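Local coordinates for protein KLTH0A00704p (Lachancea thermotolerans, PDB 4J2G) that probably acts in autophagy as a fungal Atg13, whose HORMA domain, the piece described here, is thought to mediate recruitment of PI 3-kinase, at residues L89-Y94 against T204-G209; E130-Q135 against T173-L178; S181-R186 against C267-N272. The protein carries 1 engineered substitution. One frame throughout, in Å; residues are numbered along the deposited sequence.

Overall arrangement
Contacts 1 and 2 share the five-stranded antiparallel sheet of the HORMA domain: strands 89-96 and 126-136 are neighbours in it, and the centres of the two contacts lie about 11 Å apart. Leu89 N and Ile134 O, 2.7 Å apart, and Ile91 O and Trp132 N join them directly. Contact 3 sits farther out, its centre about 17 Å from that of contact 2 and about 20 Å from that of contact 1; it reaches contact 2 where Ser181 OG is hydrogen-bonded to Val175 O between successive helices. A sulfate ion, probably from the crystallisation liquor, is held by Arg131 of contact 2 and lies about 5 Å from the side chain of Glu92 in contact 1.

Contact 1: residues L89-Y94 against T204-G209; sequences LVIETY and TRILDG
With CG anti to the carbonyl carbon in Glu92 (chi1 -70°) and anti to the backbone N in Arg205 (chi1 165°), the two side chains lie side by side on one face of the sheet, pointing the same way. The carboxylate and guanidinium planes are turned 79° apart. Glu92 OE1 lies 3.8 Å from Arg205 NE, well out of the guanidinium plane, so this long salt bridge rests on charge alone and leaves NE buried without a hydrogen-bonding partner. Both groups have stronger mates outside: Glu92 pairs with Arg218 through OE1 and with Arg131 through OE2, and Arg205 NH2 pairs with Glu126. Tyr94 crosses the arginine at about a right angle, its CE1 3.5 Å from Arg205 NH2. Leu207 adds an apolar neighbour, CD1 resting 3.9 Å from Glu92 CD.

Beneath these side chains, strand 89-96 pairs antiparallel with strand 201-208, an outermost strand of the five-stranded sheet of the HORMA fold. Val90 and Leu207 exchange two backbone hydrogen bonds, Leu207 N to Val90 O measuring 2.8 Å. Glu92 and Arg205 form the next hydrogen-bonded pair, but there the return bond from Arg205 N to Glu92 O is weak at 3.2 Å. On the opposite face Leu89, Ile91 and Ile206 form an aliphatic patch. Leu89 CD1 meets Ile206 CG2 at 3.8 Å. Ile91 and Ile206 lie alongside each other, Ile91 CG1 4.1 Å from Ile206 CG1. Helices 18-39 and 70-78 pack on this face, setting Phe30, Ile37, Cys38, Leu74 and Trp77 against it. Farther along, Thr93 OG1 passes 3.6 Å from Thr204 CG2, its hydroxyl turned to Glu130 of the next strand.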
loop_
_atom_site.group_PDB
_atom_site.type_symbol
_atom_site.label_atom_id
_atom_site.label_comp_id
_atom_site.label_asym_id
_atom_site.label_seq_id
_atom_site.Cartn_x
_atom_site.Cartn_y
_atom_site.Cartn_z
ATOM N N LEU A 89 9.914 4.964 -0.930
ATOM C CA LEU A 89 8.565 5.315 -1.385
ATOM C C LEU A 89 7.521 4.456 -0.681
ATOM O O LEU A 89 7.492 3.243 -0.837
ATOM C CB LEU A 89 8.462 5.200 -2.908
ATOM C CG LEU A 89 7.231 5.409 -3.873
ATOM C CD1 LEU A 89 5.886 5.646 -3.277
ATOM C CD2 LEU A 89 7.504 6.521 -4.878
ATOM N N VAL A 90 6.694 5.133 0.128
ATOM C CA VAL A 90 5.647 4.545 0.920
ATOM C C VAL A 90 4.281 4.873 0.358
ATOM O O VAL A 90 4.011 6.001 -0.016
ATOM C CB VAL A 90 5.823 4.928 2.391
ATOM C CG1 VAL A 90 4.606 4.514 3.297
ATOM C CG2 VAL A 90 7.075 4.215 2.841
ATOM N N ILE A 91 3.439 3.844 0.209
ATOM C CA ILE A 91 2.056 4.048 -0.257
ATOM C C ILE A 91 1.052 3.479 0.753
ATOM O O ILE A 91 1.156 2.337 1.118
ATOM C CB ILE A 91 1.817 3.445 -1.624
ATOM C CG1 ILE A 91 2.726 4.157 -2.651
ATOM C CG2 ILE A 91 0.365 3.659 -2.093
ATOM C CD1 ILE A 91 2.684 3.522 -4.020
ATOM N N GLU A 92 0.111 4.294 1.205
ATOM C CA GLU A 92 -0.928 3.794 2.118
ATOM C C GLU A 92 -2.249 3.691 1.340
ATOM O O GLU A 92 -2.547 4.544 0.560
ATOM C CB GLU A 92 -1.079 4.754 3.242
ATOM C CG GLU A 92 0.132 4.760 4.195
ATOM C CD GLU A 92 -0.190 5.571 5.494
ATOM O OE1 GLU A 92 -1.033 6.493 5.441
ATOM O OE2 GLU A 92 0.371 5.263 6.549
ATOM N N THR A 93 -3.000 2.606 1.520
ATOM C CA THR A 93 -4.276 2.403 0.858
ATOM C C THR A 93 -5.230 2.334 2.021
ATOM O O THR A 93 -4.987 1.613 2.985
ATOM C CB THR A 93 -4.322 1.093 0.074
ATOM O OG1 THR A 93 -3.425 1.179 -1.061
ATOM C CG2 THR A 93 -5.760 0.814 -0.491
ATOM N N TYR A 94 -6.311 3.100 1.947
ATOM C CA TYR A 94 -7.245 3.117 3.092
ATOM C C TYR A 94 -8.688 3.166 2.647
ATOM O O TYR A 94 -8.966 3.525 1.522
ATOM C CB TYR A 94 -6.937 4.302 4.022
ATOM C CG TYR A 94 -6.896 5.605 3.245
ATOM C CD1 TYR A 94 -5.701 6.109 2.751
ATOM C CD2 TYR A 94 -8.051 6.301 2.976
ATOM C CE1 TYR A 94 -5.669 7.260 1.994
ATOM C CE2 TYR A 94 -8.018 7.476 2.253
ATOM C CZ TYR A 94 -6.818 7.960 1.787
ATOM O OH TYR A 94 -6.809 9.126 1.039
ATOM N N THR A 204 -5.516 6.472 -1.654
ATOM C CA THR A 204 -4.121 6.170 -1.439
ATOM C C THR A 204 -3.425 7.464 -1.240
ATOM O O THR A 204 -3.954 8.479 -1.602
ATOM C CB THR A 204 -3.455 5.542 -2.682
ATOM O OG1 THR A 204 -3.737 6.361 -3.808
ATOM C CG2 THR A 204 -4.059 4.179 -2.919
ATOM N N ARG A 205 -2.198 7.395 -0.750
ATOM C CA ARG A 205 -1.425 8.525 -0.321
ATOM C C ARG A 205 -0.026 7.981 -0.478
ATOM O O ARG A 205 0.252 6.848 -0.094
ATOM C CB ARG A 205 -1.718 8.774 1.172
ATOM C CG ARG A 205 -0.789 9.675 1.906
ATOM C CD ARG A 205 -1.215 9.891 3.377
ATOM N NE ARG A 205 -2.568 9.408 3.606
ATOM C CZ ARG A 205 -3.522 10.143 4.153
ATOM N NH1 ARG A 205 -3.247 11.395 4.515
ATOM N NH2 ARG A 205 -4.735 9.642 4.367
ATOM N N ILE A 206 0.834 8.793 -1.052
ATOM C CA ILE A 206 2.219 8.495 -1.223
ATOM C C ILE A 206 2.944 9.309 -0.214
ATOM O O ILE A 206 2.588 10.422 0.012
ATOM C CB ILE A 206 2.653 8.938 -2.611
ATOM C CG1 ILE A 206 1.950 8.052 -3.641
ATOM C CG2 ILE A 206 4.152 8.929 -2.689
ATOM C CD1 ILE A 206 2.024 8.511 -5.101
ATOM N N LEU A 207 3.947 8.720 0.415
ATOM C CA LEU A 207 4.720 9.309 1.493
ATOM C C LEU A 207 6.205 9.011 1.255
ATOM O O LEU A 207 6.593 7.927 0.695
ATOM C CB LEU A 207 4.408 8.669 2.819
ATOM C CG LEU A 207 2.955 8.862 3.292
ATOM C CD1 LEU A 207 2.653 8.039 4.534
ATOM C CD2 LEU A 207 2.697 10.338 3.520
ATOM N N ASP A 208 7.043 9.967 1.667
ATOM C CA ASP A 208 8.501 9.743 1.749
ATOM C C ASP A 208 8.732 8.906 3.010
ATOM O O ASP A 208 8.448 9.328 4.125
ATOM C CB ASP A 208 9.220 11.071 1.807
ATOM C CG ASP A 208 10.740 10.942 1.948
ATOM O OD1 ASP A 208 11.259 9.964 2.566
ATOM O OD2 ASP A 208 11.408 11.876 1.431
ATOM N N GLY A 209 9.189 7.679 2.834
ATOM C CA GLY A 209 9.318 6.808 3.990
ATOM C C GLY A 209 10.547 6.959 4.887
ATOM O O GLY A 209 10.696 6.204 5.844
#

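Contact 2: residues E130-Q135 against T173-L178; sequences ERWLIQ and TLVGLL. With SO4 (sulfate ion), chain C.
Trp132 lays the six-membered end of its indole against the C-terminal part of helix 158-177, where CH2 touches Val175 CG2 at 3.9 Å. Setting CG anti to the carbonyl carbon (chi1 -65°) starts the indole off the strand on the side of that helix. Leu178, just beyond the helix, reaches toward the indole tip to tip, CD1 3.7 Å from Trp132 CZ2, and Leu174 meets the ring edge with CD2 near its plane, at a modelled separation too short to be trusted. The pyrrole side is tied down separately: Trp132 NE1 gives a nearly straight hydrogen bond (171°, 3.1 Å) to Glu130 OE1, which lies close to the ring plane yet is met from above its own carboxylate plane. That oxygen is shared with Thr93 OG1, and the carboxylate is held beside the apolar cluster, with Glu130 OE2 3.4 Å from Leu178 CD1. An alanine in place of Trp132 would probably open a gap facing Val175 and Leu178 and cost Glu130 OE1 one of its partners. Between Glu130 and Trp132, Arg131 points to the other face of the sheet, where NH2 binds sulfate O4 at 2.7 Å and NH1 binds O1. Strand 126-136, central among the five, is thus packed on one face against helix 158-177, with Ile37 of helix 18-39 also touching the indole: the helix-on-sheet core of a HORMA domain.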
loop_
_atom_site.group_PDB
_atom_site.type_symbol
_atom_site.label_atom_id
_atom_site.label_comp_id
_atom_site.label_asym_id
_atom_site.label_seq_id
_atom_site.Cartn_x
_atom_site.Cartn_y
_atom_site.Cartn_z
ATOM N N GLU A 130 -3.577 -1.274 3.350
ATOM C CA GLU A 130 -2.337 -1.776 2.784
ATOM C C GLU A 130 -1.278 -0.738 2.993
ATOM O O GLU A 130 -1.564 0.474 2.927
ATOM C CB GLU A 130 -2.400 -1.940 1.260
ATOM C CG GLU A 130 -3.547 -2.766 0.717
ATOM C CD GLU A 130 -3.619 -2.722 -0.852
ATOM O OE1 GLU A 130 -3.294 -1.674 -1.553
ATOM O OE2 GLU A 130 -4.050 -3.763 -1.377
ATOM N N ARG A 131 -0.047 -1.193 3.171
ATOM C CA ARG A 131 1.056 -0.217 3.128
ATOM C C ARG A 131 2.205 -0.789 2.333
ATOM O O ARG A 131 2.751 -1.805 2.716
ATOM C CB ARG A 131 1.517 0.195 4.510
ATOM C CG ARG A 131 2.528 1.355 4.518
ATOM C CD ARG A 131 2.928 1.677 5.980
ATOM N NE ARG A 131 1.916 2.493 6.672
ATOM C CZ ARG A 131 1.333 2.186 7.838
ATOM N NH1 ARG A 131 1.626 1.075 8.491
ATOM N NH2 ARG A 131 0.456 3.029 8.376
ATOM N N TRP A 132 2.554 -0.105 1.251
ATOM C CA TRP A 132 3.594 -0.575 0.293
ATOM C C TRP A 132 4.844 0.204 0.597
ATOM O O TRP A 132 4.791 1.357 1.042
ATOM C CB TRP A 132 3.180 -0.217 -1.142
ATOM C CG TRP A 132 1.970 -0.903 -1.641
ATOM C CD1 TRP A 132 0.633 -0.545 -1.388
ATOM C CD2 TRP A 132 1.925 -2.033 -2.496
ATOM N NE1 TRP A 132 -0.194 -1.431 -2.005
ATOM C CE2 TRP A 132 0.553 -2.321 -2.735
ATOM C CE3 TRP A 132 2.918 -2.852 -3.093
ATOM C CZ2 TRP A 132 0.127 -3.379 -3.551
ATOM C CZ3 TRP A 132 2.508 -3.886 -3.883
ATOM C CH2 TRP A 132 1.102 -4.165 -4.105
ATOM N N LEU A 133 5.973 -0.407 0.334
ATOM C CA LEU A 133 7.262 0.242 0.518
ATOM C C LEU A 133 8.092 -0.194 -0.706
ATOM O O LEU A 133 8.214 -1.380 -0.952
ATOM C CB LEU A 133 7.950 -0.389 1.702
ATOM C CG LEU A 133 9.408 0.056 1.895
ATOM C CD1 LEU A 133 9.566 1.576 2.121
ATOM C CD2 LEU A 133 10.153 -0.730 2.970
ATOM N N ILE A 134 8.634 0.767 -1.432
ATOM C CA ILE A 134 9.516 0.543 -2.603
ATOM C C ILE A 134 10.757 1.343 -2.242
ATOM O O ILE A 134 10.665 2.496 -1.700
ATOM C CB ILE A 134 8.878 1.135 -3.861
ATOM C CG1 ILE A 134 7.461 0.536 -4.038
ATOM C CG2 ILE A 134 9.765 0.899 -5.098
ATOM C CD1 ILE A 134 6.571 1.382 -4.923
ATOM N N GLN A 135 11.893 0.698 -2.423
ATOM C CA GLN A 135 13.173 1.111 -1.855
ATOM C C GLN A 135 14.331 0.596 -2.706
ATOM O O GLN A 135 14.216 -0.486 -3.322
ATOM C CB GLN A 135 13.355 0.225 -0.652
ATOM C CG GLN A 135 13.497 0.928 0.632
ATOM C CD GLN A 135 13.596 -0.099 1.724
ATOM O OE1 GLN A 135 13.452 -1.323 1.484
ATOM N NE2 GLN A 135 13.819 0.383 2.938
ATOM N N THR A 173 -0.068 -7.890 -11.486
ATOM C CA THR A 173 -0.875 -9.003 -11.069
ATOM C C THR A 173 -1.035 -9.029 -9.566
ATOM O O THR A 173 -2.102 -9.375 -9.076
ATOM C CB THR A 173 -0.249 -10.296 -11.518
ATOM O OG1 THR A 173 0.013 -10.168 -12.929
ATOM C CG2 THR A 173 -1.203 -11.409 -11.293
ATOM N N LEU A 174 0.014 -8.694 -8.829
ATOM C CA LEU A 174 -0.110 -8.814 -7.414
ATOM C C LEU A 174 -1.140 -7.798 -6.924
ATOM O O LEU A 174 -1.939 -8.127 -6.085
ATOM C CB LEU A 174 1.218 -8.623 -6.730
ATOM C CG LEU A 174 1.372 -8.484 -5.241
ATOM C CD1 LEU A 174 2.797 -8.131 -4.992
ATOM C CD2 LEU A 174 0.626 -7.254 -4.775
ATOM N N VAL A 175 -1.137 -6.605 -7.480
ATOM C CA VAL A 175 -2.054 -5.568 -7.031
ATOM C C VAL A 175 -3.484 -6.055 -7.233
ATOM O O VAL A 175 -4.307 -5.892 -6.325
ATOM C CB VAL A 175 -1.914 -4.277 -7.830
ATOM C CG1 VAL A 175 -2.980 -3.292 -7.366
ATOM C CG2 VAL A 175 -0.534 -3.678 -7.607
ATOM N N GLY A 176 -3.778 -6.689 -8.381
ATOM C CA GLY A 176 -5.130 -7.028 -8.594
ATOM C C GLY A 176 -5.580 -8.120 -7.637
ATOM O O GLY A 176 -6.755 -8.272 -7.432
ATOM N N LEU A 177 -4.665 -8.929 -7.099
ATOM C CA LEU A 177 -5.059 -10.032 -6.231
ATOM C C LEU A 177 -5.237 -9.688 -4.737
ATOM O O LEU A 177 -5.581 -10.548 -3.916
ATOM C CB LEU A 177 -4.012 -11.120 -6.240
ATOM C CG LEU A 177 -3.602 -11.710 -7.578
ATOM C CD1 LEU A 177 -2.322 -12.484 -7.276
ATOM C CD2 LEU A 177 -4.698 -12.621 -8.145
ATOM N N LEU A 178 -4.927 -8.498 -4.312
ATOM C CA LEU A 178 -4.999 -8.346 -2.879
ATOM C C LEU A 178 -6.450 -8.174 -2.401
ATOM O O LEU A 178 -7.272 -7.794 -3.157
ATOM C CB LEU A 178 -4.165 -7.151 -2.462
ATOM C CG LEU A 178 -2.674 -7.489 -2.691
ATOM C CD1 LEU A 178 -1.923 -6.230 -2.370
ATOM C CD2 LEU A 178 -2.150 -8.659 -1.858
HETATM S S SO4 C . -0.331 1.704 11.634
HETATM O O1 SO4 C . 1.049 1.273 11.564
HETATM O O2 SO4 C . -0.919 0.742 12.576
HETATM O O3 SO4 C . -0.665 3.054 12.146
HETATM O O4 SO4 C . -0.858 1.693 10.255
#

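Contact 3: residues S181-R186 against C267-N272; sequences SELQAR and CDFHVN
A salt-bridge network of Glu182, Arg186 and Asp268 joins the short helix 179-187 to the last strand of this domain, 268-271. Arg186 NH2 donates to Glu182 OE1 at 2.6 Å, one turn back on the helix, and that oxygen lies almost in the guanidinium plane. Asp268 arrives differently: its OD1 sits over one face of the guanidinium, 3.5 Å from Arg186 NH1, with the two flat groups 55° apart, so the attraction is between charges and no N-H points at the oxygen. The arginine therefore meets one acid at its edge and the other above its face. Beneath these charges lies an apolar patch. In Leu183, chi1 of 175° carries CG toward strand 268-271, and from there CD2 lies 4.2 Å from Phe269 CD2. Leu183 CB faces Cys267 CB at 4.3 Å, and Leu183 CD1 also touches the carbonyl oxygen of Cys267, 3.8 Å from O. Asp268 is the centre of an inverse gamma turn, closed by a weak bond from Phe269 N to Cys267 O. Leu202 of strand 201-208 also packs on Leu183, and Phe269 reaches Ile127 and Leu129 of strand 126-136. From the turn onward, Asp268 and His270 pair with strand 105-109, forming an outermost strand of the small three-stranded antiparallel sheet that accompanies the main sheet in this HORMA domain.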
loop_
_atom_site.group_PDB
_atom_site.type_symbol
_atom_site.label_atom_id
_atom_site.label_comp_id
_atom_site.label_asym_id
_atom_site.label_seq_id
_atom_site.Cartn_x
_atom_site.Cartn_y
_atom_site.Cartn_z
ATOM N N SER A 181 -8.534 -5.154 -3.336
ATOM C CA SER A 181 -9.065 -5.117 -4.726
ATOM C C SER A 181 -10.440 -5.747 -4.747
ATOM O O SER A 181 -11.329 -5.304 -5.481
ATOM C CB SER A 181 -8.172 -5.897 -5.747
ATOM O OG SER A 181 -6.920 -5.272 -5.798
ATOM N N GLU A 182 -10.616 -6.753 -3.899
ATOM C CA GLU A 182 -11.893 -7.447 -3.807
ATOM C C GLU A 182 -12.924 -6.436 -3.223
ATOM O O GLU A 182 -14.002 -6.248 -3.754
ATOM C CB GLU A 182 -11.667 -8.782 -3.049
ATOM C CG GLU A 182 -12.871 -9.426 -2.387
ATOM C CD GLU A 182 -14.010 -9.727 -3.342
ATOM O OE1 GLU A 182 -15.064 -9.057 -3.239
ATOM O OE2 GLU A 182 -13.862 -10.635 -4.190
ATOM N N LEU A 183 -12.510 -5.638 -2.248
ATOM C CA LEU A 183 -13.368 -4.528 -1.745
ATOM C C LEU A 183 -13.637 -3.467 -2.830
ATOM O O LEU A 183 -14.770 -2.993 -2.955
ATOM C CB LEU A 183 -12.762 -3.850 -0.500
ATOM C CG LEU A 183 -13.562 -2.602 -0.014
ATOM C CD1 LEU A 183 -14.950 -3.005 0.461
ATOM C CD2 LEU A 183 -12.818 -1.970 1.159
ATOM N N GLN A 184 -12.600 -3.073 -3.595
ATOM C CA GLN A 184 -12.773 -2.129 -4.691
ATOM C C GLN A 184 -13.844 -2.700 -5.685
ATOM O O GLN A 184 -14.843 -2.029 -5.990
ATOM C CB GLN A 184 -11.421 -1.863 -5.360
ATOM C CG GLN A 184 -11.397 -1.039 -6.662
ATOM C CD GLN A 184 -11.614 0.474 -6.461
ATOM O OE1 GLN A 184 -11.791 0.967 -5.340
ATOM N NE2 GLN A 184 -11.599 1.212 -7.563
ATOM N N ALA A 185 -13.665 -3.948 -6.139
ATOM C CA ALA A 185 -14.670 -4.582 -6.999
ATOM C C ALA A 185 -16.090 -4.322 -6.452
ATOM O O ALA A 185 -16.957 -3.834 -7.151
ATOM C CB ALA A 185 -14.434 -6.059 -7.077
ATOM N N ARG A 186 -16.331 -4.664 -5.203
ATOM C CA ARG A 186 -17.691 -4.531 -4.673
ATOM C C ARG A 186 -18.142 -3.090 -4.544
ATOM O O ARG A 186 -19.296 -2.813 -4.636
ATOM C CB ARG A 186 -17.888 -5.389 -3.414
ATOM C CG ARG A 186 -18.554 -4.775 -2.196
ATOM C CD ARG A 186 -18.728 -5.910 -1.198
ATOM N NE ARG A 186 -17.823 -7.007 -1.577
ATOM C CZ ARG A 186 -17.967 -8.288 -1.232
ATOM N NH1 ARG A 186 -18.990 -8.686 -0.465
ATOM N NH2 ARG A 186 -17.075 -9.180 -1.657
ATOM N N CYS A 267 -11.028 -7.637 4.402
ATOM C CA CYS A 267 -11.533 -6.357 3.915
ATOM C C CYS A 267 -13.024 -6.469 3.578
ATOM O O CYS A 267 -13.550 -5.695 2.816
ATOM C CB CYS A 267 -10.805 -5.981 2.622
ATOM S SG CYS A 267 -9.076 -5.576 2.822
ATOM N N ASP A 268 -13.719 -7.463 4.105
ATOM C CA ASP A 268 -15.123 -7.549 3.728
ATOM C C ASP A 268 -15.907 -6.581 4.654
ATOM O O ASP A 268 -16.528 -7.038 5.551
ATOM C CB ASP A 268 -15.596 -9.004 3.860
ATOM C CG ASP A 268 -17.046 -9.212 3.373
ATOM O OD1 ASP A 268 -17.624 -8.345 2.716
ATOM O OD2 ASP A 268 -17.609 -10.270 3.652
ATOM N N PHE A 269 -15.713 -5.270 4.474
ATOM C CA PHE A 269 -16.380 -4.163 5.204
ATOM C C PHE A 269 -17.794 -3.843 4.717
ATOM O O PHE A 269 -18.087 -4.032 3.536
ATOM C CB PHE A 269 -15.552 -2.880 5.082
ATOM C CG PHE A 269 -14.267 -2.923 5.851
ATOM C CD1 PHE A 269 -14.239 -2.677 7.233
ATOM C CD2 PHE A 269 -13.067 -3.229 5.206
ATOM C CE1 PHE A 269 -13.031 -2.726 7.962
ATOM C CE2 PHE A 269 -11.848 -3.264 5.928
ATOM C CZ PHE A 269 -11.827 -3.031 7.312
ATOM N N HIS A 270 -18.651 -3.364 5.632
ATOM C CA HIS A 270 -20.056 -3.102 5.358
ATOM C C HIS A 270 -20.419 -1.806 6.069
ATOM O O HIS A 270 -19.821 -1.397 7.074
ATOM C CB HIS A 270 -20.957 -4.297 5.757
ATOM C CG HIS A 270 -20.726 -5.512 4.910
ATOM N ND1 HIS A 270 -21.064 -5.563 3.576
ATOM C CD2 HIS A 270 -20.079 -6.673 5.169
ATOM C CE1 HIS A 270 -20.698 -6.726 3.064
ATOM N NE2 HIS A 270 -20.109 -7.425 4.013
ATOM N N VAL A 271 -21.342 -1.094 5.484
ATOM C CA VAL A 271 -21.791 0.145 6.098
ATOM C C VAL A 271 -23.316 0.049 6.269
ATOM O O VAL A 271 -24.042 -0.319 5.348
ATOM C CB VAL A 271 -21.369 1.366 5.287
ATOM C CG1 VAL A 271 -21.527 2.616 6.125
ATOM C CG2 VAL A 271 -19.899 1.246 4.870
ATOM N N ASN A 272 -23.790 0.303 7.482
ATOM C CA ASN A 272 -25.217 0.226 7.725
ATOM C C ASN A 272 -25.845 1.416 8.419
ATOM O O ASN A 272 -25.450 1.724 9.530
ATOM C CB ASN A 272 -25.541 -1.083 8.409
ATOM C CG ASN A 272 -25.619 -2.216 7.413
ATOM O OD1 ASN A 272 -26.562 -2.283 6.626
ATOM N ND2 ASN A 272 -24.615 -3.083 7.400
#